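Local coordinates for protein formate dehydrogenase (Pyrobaculum aerophilum, PDB 1QP8) that binds NADPH and probably works as an NAD(P)H-dependent oxidoreductase of the D-isomer specific 2-hydroxyacid dehydrogenase family, at residues L95-R100 against I231-V236; I102-K107 against V117-I122; F89-L94 against K141-L146. All coordinates share one frame; numbering follows the deposited sequence.

Contact 1: residues L95-R100 against I231-V236; sequences LAPYKR and IFASDV. With NDP (NADPH dihydro-nicotinamide-adenine-dinucleotide phosphate), chain C.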
# COMPACT_ATOMS: atom_id res chain seq x y z
N LEU A 95 -0.81 3.84 3.06
CA LEU A 95 -2.11 3.27 2.74
C LEU A 95 -2.90 2.69 3.92
O LEU A 95 -4.12 2.74 3.92
CB LEU A 95 -1.95 2.19 1.66
CG LEU A 95 -1.20 2.55 0.37
CD1 LEU A 95 -1.29 1.40 -0.61
CD2 LEU A 95 -1.82 3.78 -0.24
N ALA A 96 -2.22 2.12 4.91
CA ALA A 96 -2.92 1.53 6.05
C ALA A 96 -3.85 2.53 6.71
O ALA A 96 -5.03 2.24 6.91
CB ALA A 96 -1.94 0.97 7.07
N PRO A 97 -3.32 3.70 7.08
CA PRO A 97 -4.16 4.73 7.71
C PRO A 97 -4.94 5.51 6.66
O PRO A 97 -6.10 5.88 6.88
CB PRO A 97 -3.15 5.64 8.42
CG PRO A 97 -1.79 5.01 8.21
CD PRO A 97 -1.91 4.12 7.02
N TYR A 98 -4.30 5.78 5.52
CA TYR A 98 -4.93 6.55 4.45
C TYR A 98 -6.22 5.93 3.95
O TYR A 98 -7.26 6.57 3.99
CB TYR A 98 -3.98 6.71 3.27
CG TYR A 98 -4.40 7.80 2.31
CD1 TYR A 98 -4.09 9.13 2.57
CD2 TYR A 98 -5.11 7.51 1.14
CE1 TYR A 98 -4.47 10.14 1.69
CE2 TYR A 98 -5.50 8.51 0.26
CZ TYR A 98 -5.17 9.83 0.54
OH TYR A 98 -5.58 10.84 -0.32
N LYS A 99 -6.17 4.70 3.48
CA LYS A 99 -7.39 4.06 2.99
C LYS A 99 -8.26 3.61 4.16
O LYS A 99 -9.23 2.84 3.98
CB LYS A 99 -7.05 2.89 2.07
CG LYS A 99 -6.20 3.27 0.88
CD LYS A 99 -6.94 4.18 -0.08
CE LYS A 99 -7.85 3.39 -1.00
NZ LYS A 99 -8.73 4.28 -1.83
N ARG A 100 -7.91 4.07 5.36
CA ARG A 100 -8.66 3.77 6.58
C ARG A 100 -8.77 2.26 6.89
O ARG A 100 -9.75 1.82 7.51
CB ARG A 100 -10.06 4.37 6.45
CG ARG A 100 -10.10 5.74 5.75
CD ARG A 100 -9.99 6.92 6.71
NE ARG A 100 -8.79 7.73 6.49
CZ ARG A 100 -8.80 9.05 6.35
NH1 ARG A 100 -9.95 9.73 6.39
NH2 ARG A 100 -7.66 9.72 6.19
N ILE A 231 -3.02 12.35 10.83
CA ILE A 231 -2.33 11.16 11.27
C ILE A 231 -0.84 11.16 11.02
O ILE A 231 -0.37 11.52 9.95
CB ILE A 231 -2.94 9.92 10.61
CG1 ILE A 231 -4.39 9.76 11.08
CG2 ILE A 231 -2.10 8.70 10.95
CD1 ILE A 231 -5.06 8.54 10.51
N PHE A 232 -0.10 10.72 12.02
CA PHE A 232 1.34 10.64 11.93
C PHE A 232 1.68 9.16 11.96
O PHE A 232 1.43 8.49 12.96
CB PHE A 232 1.96 11.36 13.12
CG PHE A 232 3.45 11.41 13.08
CD1 PHE A 232 4.11 12.12 12.07
CD2 PHE A 232 4.21 10.77 14.06
CE1 PHE A 232 5.50 12.19 12.04
CE2 PHE A 232 5.61 10.83 14.03
CZ PHE A 232 6.25 11.54 13.02
N ALA A 233 2.23 8.66 10.87
CA ALA A 233 2.63 7.26 10.78
C ALA A 233 4.14 7.25 10.58
O ALA A 233 4.63 7.68 9.55
CB ALA A 233 1.96 6.58 9.60
N SER A 234 4.88 6.76 11.57
CA SER A 234 6.32 6.75 11.45
C SER A 234 7.00 5.47 11.91
O SER A 234 6.57 4.81 12.86
CB SER A 234 6.91 7.93 12.23
OG SER A 234 8.31 7.98 12.09
N ASP A 235 8.09 5.15 11.23
CA ASP A 235 8.88 3.98 11.55
C ASP A 235 10.13 4.45 12.26
O ASP A 235 10.94 3.65 12.71
CB ASP A 235 9.29 3.25 10.28
CG ASP A 235 10.21 2.08 10.55
OD1 ASP A 235 11.39 2.11 10.11
OD2 ASP A 235 9.75 1.14 11.23
N VAL A 236 10.31 5.77 12.35
CA VAL A 236 11.50 6.30 13.00
C VAL A 236 11.14 7.29 14.10
O VAL A 236 10.17 8.02 13.99
CB VAL A 236 12.39 7.00 11.99
CG1 VAL A 236 13.79 7.15 12.57
CG2 VAL A 236 12.41 6.20 10.72
PA NDP C . 20.14 9.28 -0.36
O1A NDP C . 21.05 9.76 0.73
O2A NDP C . 20.24 7.93 0.24
O5B NDP C . 19.23 10.61 -0.02
C5B NDP C . 19.58 11.74 -0.92
C4B NDP C . 18.27 12.49 -1.36
O4B NDP C . 17.71 13.41 -0.34
C3B NDP C . 18.48 13.47 -2.58
O3B NDP C . 17.24 13.75 -3.20
C2B NDP C . 19.15 14.62 -1.82
O2B NDP C . 19.43 15.85 -2.39
C1B NDP C . 18.27 14.71 -0.65
N9A NDP C . 18.85 15.45 0.42
C8A NDP C . 19.92 15.19 1.23
N7A NDP C . 20.11 16.15 2.14
C5A NDP C . 19.11 17.05 1.88
C6A NDP C . 18.76 18.31 2.48
N6A NDP C . 19.50 18.79 3.51
N1A NDP C . 17.67 19.00 1.96
C2A NDP C . 16.97 18.44 0.90
N3A NDP C . 17.23 17.30 0.29
C4A NDP C . 18.31 16.64 0.85
O3 NDP C . 18.67 8.75 -0.34
PN NDP C . 17.62 7.74 0.41
O1N NDP C . 16.28 7.79 -0.22
O2N NDP C . 18.14 6.33 0.47
O5D NDP C . 17.52 8.29 1.97
C5D NDP C . 18.56 7.90 2.90
C4D NDP C . 18.14 8.45 4.28
O4D NDP C . 16.91 7.80 4.68
C3D NDP C . 19.18 8.10 5.34
O3D NDP C . 20.15 9.14 5.37
C2D NDP C . 18.30 7.96 6.61
O2D NDP C . 18.20 9.20 7.33
C1D NDP C . 16.96 7.42 6.08
N1N NDP C . 16.81 5.90 6.23
C2N NDP C . 15.72 5.45 7.06
C3N NDP C . 15.57 4.05 7.20
C7N NDP C . 14.38 3.53 8.10
O7N NDP C . 14.14 2.34 8.08
N7N NDP C . 13.70 4.45 8.84
C4N NDP C . 16.43 3.06 6.59
C5N NDP C . 17.48 3.65 5.80
C6N NDP C . 17.69 4.98 5.60
P2B NDP C . 21.02 15.99 -2.96
O1X NDP C . 20.88 17.43 -3.42
O2X NDP C . 21.84 15.78 -1.73
O3X NDP C . 21.16 14.97 -3.98

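Contact 2: residues I102-K107 against V117-I122; sequences IQYGEK and VEIPLI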
# COMPACT_ATOMS: atom_id res chain seq x y z
N ILE A 102 -6.75 0.34 8.90
CA ILE A 102 -6.58 0.13 10.32
C ILE A 102 -7.82 0.53 11.10
O ILE A 102 -8.30 -0.22 11.95
CB ILE A 102 -5.43 0.94 10.89
CG1 ILE A 102 -4.09 0.33 10.48
CG2 ILE A 102 -5.51 0.95 12.40
CD1 ILE A 102 -2.91 1.14 10.97
N GLN A 103 -8.33 1.73 10.82
CA GLN A 103 -9.51 2.22 11.53
C GLN A 103 -10.75 1.35 11.32
O GLN A 103 -11.38 0.94 12.29
CB GLN A 103 -9.80 3.69 11.17
CG GLN A 103 -9.33 4.14 9.81
CD GLN A 103 -7.84 4.48 9.75
OE1 GLN A 103 -7.45 5.65 9.82
NE2 GLN A 103 -7.00 3.46 9.62
N TYR A 104 -11.09 1.03 10.08
CA TYR A 104 -12.26 0.18 9.87
C TYR A 104 -12.08 -1.22 10.44
O TYR A 104 -13.03 -1.84 10.92
CB TYR A 104 -12.62 0.11 8.38
CG TYR A 104 -13.66 1.13 7.96
CD1 TYR A 104 -13.33 2.19 7.10
CD2 TYR A 104 -14.97 1.06 8.43
CE1 TYR A 104 -14.29 3.15 6.71
CE2 TYR A 104 -15.93 2.01 8.05
CZ TYR A 104 -15.58 3.05 7.19
OH TYR A 104 -16.52 3.99 6.83
N GLY A 105 -10.85 -1.72 10.42
CA GLY A 105 -10.60 -3.04 10.97
C GLY A 105 -10.95 -3.05 12.44
O GLY A 105 -11.47 -4.04 12.97
N GLU A 106 -10.67 -1.93 13.11
CA GLU A 106 -10.97 -1.80 14.53
C GLU A 106 -12.47 -1.79 14.72
O GLU A 106 -13.01 -2.53 15.55
CB GLU A 106 -10.37 -0.52 15.11
CG GLU A 106 -8.86 -0.53 15.21
CD GLU A 106 -8.32 -1.84 15.75
OE1 GLU A 106 -8.81 -2.30 16.80
OE2 GLU A 106 -7.42 -2.42 15.11
N LYS A 107 -13.16 -0.95 13.95
CA LYS A 107 -14.61 -0.86 14.06
C LYS A 107 -15.27 -2.21 13.84
O LYS A 107 -16.22 -2.55 14.53
CB LYS A 107 -15.15 0.18 13.09
CG LYS A 107 -14.45 1.53 13.26
CD LYS A 107 -14.97 2.59 12.31
CE LYS A 107 -16.46 2.79 12.52
NZ LYS A 107 -16.94 4.03 11.88
N VAL A 117 -17.27 6.47 7.89
CA VAL A 117 -15.99 7.10 7.53
C VAL A 117 -15.78 7.04 6.03
O VAL A 117 -15.81 5.95 5.45
CB VAL A 117 -14.78 6.39 8.18
CG1 VAL A 117 -13.51 7.16 7.89
CG2 VAL A 117 -14.98 6.23 9.67
N GLU A 118 -15.54 8.18 5.39
CA GLU A 118 -15.31 8.14 3.95
C GLU A 118 -13.87 7.75 3.65
O GLU A 118 -12.93 8.17 4.35
CB GLU A 118 -15.65 9.48 3.29
CG GLU A 118 -15.51 9.42 1.76
CD GLU A 118 -16.32 10.49 1.04
OE1 GLU A 118 -16.12 11.69 1.31
OE2 GLU A 118 -17.16 10.11 0.19
N ILE A 119 -13.70 6.94 2.62
CA ILE A 119 -12.39 6.46 2.21
C ILE A 119 -11.75 7.39 1.19
O ILE A 119 -12.26 7.55 0.08
CB ILE A 119 -12.53 5.04 1.68
CG1 ILE A 119 -13.05 4.17 2.82
CG2 ILE A 119 -11.21 4.54 1.13
CD1 ILE A 119 -13.21 2.74 2.50
N PRO A 120 -10.64 8.03 1.56
CA PRO A 120 -9.94 8.95 0.66
C PRO A 120 -9.44 8.24 -0.56
O PRO A 120 -9.21 7.03 -0.53
CB PRO A 120 -8.77 9.44 1.50
CG PRO A 120 -9.28 9.38 2.87
CD PRO A 120 -10.01 8.04 2.88
N LEU A 121 -9.28 8.98 -1.64
CA LEU A 121 -8.74 8.40 -2.85
C LEU A 121 -7.34 8.96 -3.01
O LEU A 121 -7.03 10.03 -2.50
CB LEU A 121 -9.62 8.74 -4.05
CG LEU A 121 -10.39 7.54 -4.62
CD1 LEU A 121 -11.05 6.75 -3.51
CD2 LEU A 121 -11.43 8.02 -5.61
N ILE A 122 -6.48 8.21 -3.66
CA ILE A 122 -5.12 8.67 -3.88
C ILE A 122 -5.14 9.41 -5.22
O ILE A 122 -4.54 10.49 -5.36
CB ILE A 122 -4.15 7.46 -3.88
CG1 ILE A 122 -3.76 7.16 -2.43
CG2 ILE A 122 -2.92 7.74 -4.76
CD1 ILE A 122 -2.81 6.03 -2.27

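Contact 3: residues F89-L94 against K141-L146; sequences FALALL and KILAAL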
# COMPACT_ATOMS: atom_id res chain seq x y z
N PHE A 89 7.71 -0.22 2.45
CA PHE A 89 7.27 -0.01 3.81
C PHE A 89 6.56 1.34 3.96
O PHE A 89 5.56 1.44 4.67
CB PHE A 89 8.46 -0.09 4.77
CG PHE A 89 8.06 -0.42 6.18
CD1 PHE A 89 7.77 -1.72 6.54
CD2 PHE A 89 7.93 0.58 7.13
CE1 PHE A 89 7.35 -2.03 7.85
CE2 PHE A 89 7.51 0.30 8.43
CZ PHE A 89 7.22 -1.01 8.80
N ALA A 90 7.07 2.37 3.29
CA ALA A 90 6.46 3.69 3.38
C ALA A 90 5.07 3.67 2.76
O ALA A 90 4.15 4.32 3.26
CB ALA A 90 7.34 4.70 2.67
N LEU A 91 4.91 2.94 1.66
CA LEU A 91 3.62 2.88 1.02
C LEU A 91 2.62 2.24 1.96
O LEU A 91 1.49 2.71 2.10
CB LEU A 91 3.70 2.10 -0.27
CG LEU A 91 4.46 2.90 -1.33
CD1 LEU A 91 4.86 1.97 -2.46
CD2 LEU A 91 3.60 4.03 -1.84
N ALA A 92 3.05 1.16 2.60
CA ALA A 92 2.20 0.44 3.55
C ALA A 92 1.86 1.40 4.67
O ALA A 92 0.71 1.55 5.06
CB ALA A 92 2.93 -0.76 4.11
N LEU A 93 2.88 2.07 5.18
CA LEU A 93 2.68 3.03 6.25
C LEU A 93 1.69 4.10 5.85
O LEU A 93 1.00 4.65 6.70
CB LEU A 93 3.99 3.72 6.64
CG LEU A 93 4.65 3.17 7.91
CD1 LEU A 93 5.83 4.06 8.29
CD2 LEU A 93 3.63 3.11 9.05
N LEU A 94 1.62 4.40 4.57
CA LEU A 94 0.71 5.41 4.08
C LEU A 94 -0.70 4.87 3.87
O LEU A 94 -1.67 5.39 4.43
CB LEU A 94 1.25 5.98 2.78
CG LEU A 94 0.29 6.84 1.96
CD1 LEU A 94 -0.12 8.07 2.76
CD2 LEU A 94 0.97 7.24 0.64
N LYS A 141 7.42 7.67 -7.63
CA LYS A 141 6.99 7.01 -8.84
C LYS A 141 5.71 6.18 -8.66
O LYS A 141 4.82 6.21 -9.51
CB LYS A 141 8.14 6.17 -9.40
CG LYS A 141 9.29 7.06 -9.85
CD LYS A 141 10.38 6.31 -10.59
CE LYS A 141 11.42 7.30 -11.11
NZ LYS A 141 12.55 6.64 -11.81
N ILE A 142 5.60 5.47 -7.54
CA ILE A 142 4.42 4.65 -7.27
C ILE A 142 3.18 5.50 -7.02
O ILE A 142 2.10 5.22 -7.54
CB ILE A 142 4.66 3.77 -6.06
CG1 ILE A 142 5.91 2.93 -6.31
CG2 ILE A 142 3.46 2.88 -5.83
CD1 ILE A 142 6.40 2.20 -5.10
N LEU A 143 3.33 6.54 -6.21
CA LEU A 143 2.20 7.41 -5.93
C LEU A 143 1.67 7.92 -7.26
O LEU A 143 0.49 7.77 -7.57
CB LEU A 143 2.63 8.58 -5.05
CG LEU A 143 3.02 8.22 -3.62
CD1 LEU A 143 3.27 9.49 -2.85
CD2 LEU A 143 1.90 7.42 -2.95
N ALA A 144 2.57 8.52 -8.04
CA ALA A 144 2.23 9.06 -9.35
C ALA A 144 1.51 8.00 -10.17
O ALA A 144 0.45 8.25 -10.73
CB ALA A 144 3.48 9.51 -10.07
N ALA A 145 2.09 6.81 -10.23
CA ALA A 145 1.48 5.73 -10.99
C ALA A 145 0.09 5.37 -10.44
O ALA A 145 -0.66 4.64 -11.08
CB ALA A 145 2.38 4.52 -10.97
N LEU A 146 -0.24 5.86 -9.25
CA LEU A 146 -1.55 5.57 -8.67
C LEU A 146 -2.49 6.73 -8.95
O LEU A 146 -3.66 6.73 -8.53
CB LEU A 146 -1.43 5.35 -7.16
CG LEU A 146 -0.78 4.06 -6.65
CD1 LEU A 146 -0.77 4.10 -5.14
CD2 LEU A 146 -1.55 2.84 -7.15

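Contact 1: residues L95-R100 against I231-V236
Pro97, in the last turn of helix 83-98, lays its ring against the two residues of strand 231-234 whose side chains face the helix, Ile231 and Ala233. Its CB is met by both branches of Ile231: CD1 and CG2 each lie 4.1 Å from Pro97 CB. The isoleucine reaches it this way because CG1 stands beside the backbone N (chi1 -64°) and CG2 opposite that N, while the extended second torsion carries CD1 outward. Further along the proline ring, CG lies 4.3 Å from the methyl CB of Ala233. Phe232, between them, points to the other side of the sheet, where Val220 and Leu224 of helix 217-226 receive it. The carbonyl of Pro97 is used as well: Arg100 folds back so that its NE donates to Pro97 O over 3.3 Å, with the oxygen close to the guanidinium plane and an N-H...O angle of 164°. Where the strand ends, Ser234 OG is hydrogen-bonded to Val236 O (2.7 Å) and also pairs with Asn208 O. Asp235 follows, with Val261 N, Ala262 N and Thr258 OG1 bonded to its carboxylate, which lies beside the nicotinamide carboxamide, O7N and N7N being 3.4 and 3.5 Å from OD1. The contact across the segments is thus purely apolar, with no polar bond between them, and it lies at the start of a strand that leads, through Asp235 and Val236, to the nicotinamide.

Contact 2: residues I102-K107 against V117-I122
Val117 meets the phenol of Tyr104 with its backbone and its side chain together. Tyr104 OH donates to Val117 O over 2.5 Å, in the carbonyl plane and on a lone pair, with a C=O...O angle of 116°; Pro259 of the second subunit packs on the tyrosine. The valine's CB lies 3.6 Å from Tyr104 CZ, and its CG2, beside the backbone N, turns to Lys107, whose NZ is 3.7 Å away. That ammonium is held chiefly by a salt bridge to Asp116, the chain bending at chi3 (59°) on its way. Replacing Tyr104 by a phenylalanine would probably leave Val117 O without this donor and the loop less firmly fixed to the helix. Glu118 points away from the helix, and its OE2 is hydrogen-bonded to Glu268 N of the second subunit. Ile119 brings CG1 to 4.2 Å from Tyr104 CE1, approaching the ring obliquely. Pro120 and Leu121 lead on to the C-terminal end of helix 83-98, their carbonyls bonded respectively by Lys99 NZ, just past the helix, and Tyr98 OH. Ile122 then packs on Leu95 and Tyr98, so the loop runs from helix 101-109 past the end of helix 83-98 before entering strand 126-130.

Contact 3: residues F89-L94 against K141-L146
Leu91 and Leu94, one helical turn apart on helix 83-98, meet Ile142 and Leu143 of helix 135-145 chiefly through the ends of their side chains. Leu91 divides its branches: CD1 lies against Ile142, 3.8 Å from its CG2, while CD2 comes to 4.0 Å from CD2 of Leu143. The same Leu143 methyl is 3.7 Å from Leu94 CD2, so one branch serves both leucines of the facing helix. Leu94 gets there with CG anti to its backbone N (chi1 167°), whereas Leu91 has CG beside its N (chi1 -71°); the differing first torsions let both leucines bring CD2 to the same methyl of Leu143. No hydrogen bond crosses this interface. The backbones stay well apart: the axes of the segments 89-94 and 141-145 come no closer than 11.6 Å, with 48° between their N-to-C directions, and long side chains span the distance. Behind this first layer, Leu143 rests on Val127 and Val129 of strand 126-130 and on Val150 of strand 149-153, and Leu94 on Val205 and Val207 of strand 205-208. Ile142 also packs on Leu146 of the second subunit. Both helices therefore lie over the parallel sheet of the Rossmann-type coenzyme domain, with helix 135-145 following the glycine-rich turn that probably corresponds to the dinucleotide-binding motif.

In the fold
All three contacts fall within the coenzyme-binding domain. Contacts 1 and 3 share helix 83-98, their centres about 11 Å apart, and link it to strand 231-234 and helix 135-145 respectively. Along the chain their segments alternate, 89-94 and 95-100 coming before 141-146 and 231-236, while contact 2 is nested inside the loops closed by both. Contact 2 lies about 11 Å from the centre of contact 1 and about 17 Å from that of contact 3, farther from the chain's centre than either. Each borders the second subunit, so helix 83-98 and the loop after helix 101-109 connect the dimer interface with the six-stranded parallel sheet, NADPH binding at the C-terminal ends of its strands.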